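PDB 4HE6: peptidase family U32 from Geobacillus thermoleovorans, which is a putative peptidase of unknown function, here represented by its small, all-beta C-terminal domain. Local coordinates for residues R77-F80 against P81-M85. Residues are numbered along the deposited sequence; the frame is centred on the assembly and turned at random. Where two conformers were deposited one is given.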
ATOM      1  N   ARG A  77       6.768  -8.870  -0.674  1.00  6.83           N
ATOM      2  CA  ARG A  77       6.804  -9.829   0.448  1.00  6.80           C
ATOM      3  C   ARG A  77       5.419  -9.899   1.045  1.00  6.74           C
ATOM      4  O   ARG A  77       4.623  -8.973   0.828  1.00  7.53           O
ATOM      5  CB  ARG A  77       7.759  -9.390   1.542  1.00  6.86           C
ATOM      6  CG  ARG A  77       9.185  -9.100   1.111  1.00  6.88           C
ATOM      7  CD  ARG A  77      10.029  -8.822   2.318  1.00  7.18           C
ATOM      8  NE  ARG A  77      11.382  -8.447   2.046  1.00  8.55           N
ATOM      9  CZ  ARG A  77      12.312  -8.252   2.959  1.00  8.82           C
ATOM     10  NH1 ARG A  77      11.996  -8.325   4.231  1.00  9.98           N
ATOM     11  NH2 ARG A  77      13.530  -7.936   2.570  1.00 12.99           N
ATOM     12  N   PRO A  78       5.133 -10.953   1.794  1.00  6.92           N
ATOM     13  CA  PRO A  78       3.837 -11.047   2.473  1.00  7.35           C
ATOM     14  C   PRO A  78       3.601  -9.912   3.429  1.00  6.41           C
ATOM     15  O   PRO A  78       4.526  -9.336   4.044  1.00  8.87           O
ATOM     16  CB  PRO A  78       3.907 -12.392   3.198  1.00  8.34           C
ATOM     17  CG  PRO A  78       4.868 -13.231   2.339  1.00  8.61           C
ATOM     18  CD  PRO A  78       5.933 -12.204   1.955  1.00  7.18           C
ATOM     19  N   LEU A  79       2.315  -9.581   3.580  1.00  6.90           N
ATOM     20  CA  LEU A  79       1.774  -8.569   4.465  1.00  6.72           C
ATOM     21  C   LEU A  79       0.627  -9.143   5.264  1.00  7.19           C
ATOM     22  O   LEU A  79      -0.049 -10.068   4.802  1.00  8.44           O
ATOM     23  CB  LEU A  79       1.253  -7.367   3.670  1.00  7.15           C
ATOM     24  CG  LEU A  79       2.348  -6.621   2.925  1.00  6.78           C
ATOM     25  CD1 LEU A  79       1.707  -5.596   1.968  1.00  6.97           C
ATOM     26  CD2 LEU A  79       3.325  -5.921   3.849  1.00  8.55           C
ATOM     27  N   PHE A  80       0.424  -8.568   6.444  1.00  7.85           N
ATOM     28  CA  PHE A  80      -0.768  -8.888   7.204  1.00  8.22           C
ATOM     29  C   PHE A  80      -1.738  -7.735   7.196  1.00  7.21           C
ATOM     30  O   PHE A  80      -1.337  -6.583   7.055  1.00  7.48           O
ATOM     31  CB  PHE A  80      -0.390  -9.189   8.641  1.00  9.91           C
ATOM     32  CG  PHE A  80       0.464 -10.373   8.825  1.00 10.90           C
ATOM     33  CD1 PHE A  80       1.825 -10.291   8.985  1.00 15.89           C
ATOM     34  CD2 PHE A  80      -0.146 -11.642   8.825  1.00 13.19           C
ATOM     35  CE1 PHE A  80       2.622 -11.402   9.136  1.00 17.54           C
ATOM     36  CE2 PHE A  80       0.635 -12.762   8.972  1.00 13.66           C
ATOM     37  CZ  PHE A  80       2.000 -12.656   9.134  1.00 15.40           C
ATOM     38  N   PRO A  81      -3.025  -7.995   7.356  1.00  8.52           N
ATOM     39  CA  PRO A  81      -3.994  -6.905   7.505  1.00  7.83           C
ATOM     40  C   PRO A  81      -3.533  -5.982   8.615  1.00  6.69           C
ATOM     41  O   PRO A  81      -3.123  -6.374   9.682  1.00  7.93           O
ATOM     42  CB  PRO A  81      -5.258  -7.653   7.868  1.00 10.12           C
ATOM     43  CG  PRO A  81      -5.117  -9.001   7.192  1.00 11.22           C
ATOM     44  CD  PRO A  81      -3.667  -9.324   7.412  1.00 10.38           C
ATOM     45  N   TYR A  82      -3.607  -4.678   8.289  1.00  6.23           N
ATOM     46  CA  TYR A  82      -3.346  -3.566   9.194  1.00  6.33           C
ATOM     47  C   TYR A  82      -1.886  -3.279   9.433  1.00  6.40           C
ATOM     48  O   TYR A  82      -1.555  -2.378  10.202  1.00  7.67           O
ATOM     49  CB  TYR A  82      -4.214  -3.626  10.492  1.00  6.99           C
ATOM     50  CG  TYR A  82      -5.654  -3.698  10.028  1.00  8.39           C
ATOM     51  CD1 TYR A  82      -6.336  -4.866   9.930  1.00  9.00           C
ATOM     52  CD2 TYR A  82      -6.296  -2.561   9.536  1.00  9.70           C
ATOM     53  CE1 TYR A  82      -7.636  -4.982   9.450  1.00  9.82           C
ATOM     54  CE2 TYR A  82      -7.569  -2.638   9.049  1.00  9.98           C
ATOM     55  CZ  TYR A  82      -8.237  -3.826   8.998  1.00  9.99           C
ATOM     56  OH  TYR A  82      -9.518  -3.917   8.491  1.00 13.24           O
ATOM     57  N   ASN A  83      -0.978  -3.966   8.675  1.00  6.47           N
ATOM     58  CA  ASN A  83       0.297  -3.354   8.421  1.00  6.05           C
ATOM     59  C   ASN A  83       0.085  -2.026   7.688  1.00  5.23           C
ATOM     60  O   ASN A  83      -0.956  -1.778   7.134  1.00  6.45           O
ATOM     61  CB  ASN A  83       1.209  -4.306   7.652  1.00  7.10           C
ATOM     62  CG  ASN A  83       1.735  -5.498   8.493  1.00  9.55           C
ATOM     63  OD1 ASN A  83       1.955  -6.568   7.977  1.00 12.09           O
ATOM     64  ND2 ASN A  83       1.911  -5.389   9.809  1.00 15.60           N
ATOM     65  N   MET A  84       1.108  -1.201   7.738  1.00  6.06           N
ATOM     66  CA  MET A  84       1.032   0.142   7.209  1.00  6.79           C
ATOM     67  C   MET A  84       2.038   0.342   6.092  1.00  6.21           C
ATOM     68  O   MET A  84       3.008  -0.401   5.931  1.00  6.08           O
ATOM     69  CB  MET A  84       1.305   1.102   8.378  0.57  9.56           C
ATOM     70  CG  MET A  84       0.397   0.964   9.603  0.57  8.21           C
ATOM     71  SD  MET A  84       0.624   2.125  10.965  0.57  8.66           S
ATOM     72  CE  MET A  84       0.180   3.705  10.286  0.57 13.80           C
ATOM     73  N   MET A  85       1.803   1.372   5.288  1.00  6.20           N
ATOM     74  CA  MET A  85       2.642   1.721   4.170  1.00  6.06           C
ATOM     75  C   MET A  85       2.939   3.210   4.198  1.00  6.28           C
ATOM     76  O   MET A  85       2.033   4.009   4.421  1.00  8.05           O
ATOM     77  CB  MET A  85       1.915   1.419   2.835  1.00  6.42           C
ATOM     78  CG  MET A  85       2.821   1.530   1.633  1.00  6.55           C
ATOM     79  SD  MET A  85       1.938   1.363   0.052  1.00  7.70           S
ATOM     80  CE  MET A  85       1.301   3.025  -0.089  1.00 10.23           C
TER
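Phe80 and Asn83 close a type II beta turn, Phe80-Pro81-Tyr82-Asn83, through which the chain enters strand 84-87 of the antiparallel beta domain, where Met84 pairs by its backbone with Phe39. Pro81 takes the second position of the turn, where its ring fixes a phi suited to the type II shape; its CD lies 3.5 Å from Phe80 CB, near the plane of the phenyl ring and at its edge. Tyr82, third in the turn, carries the positive phi (78°) that this turn type requires; its CB points away from 77-80, and the side chain touches Leu11 and Leu13 of strand 10-16. Asn83 grips Phe80 twice. Its backbone N donates to Phe80 O (3.1 Å), the bond that closes the turn, while its side-chain OD1 accepts from Phe80 N at 2.9 Å, the donor standing above the amide's carbonyl plane. The amide's other end, ND2, bonds to Pro41 O. Cut back to an alanine, this position is likely to leave the Phe80 N-H without its acceptor and Pro41 O without the ND2 donor. With CG beside its own backbone N (chi1 -72°), the Asn83 amide runs alongside the Phe80 side chain, the two planes 75° apart, and OD1 sits 3.9 Å from Phe80 CD1, at the ring's edge.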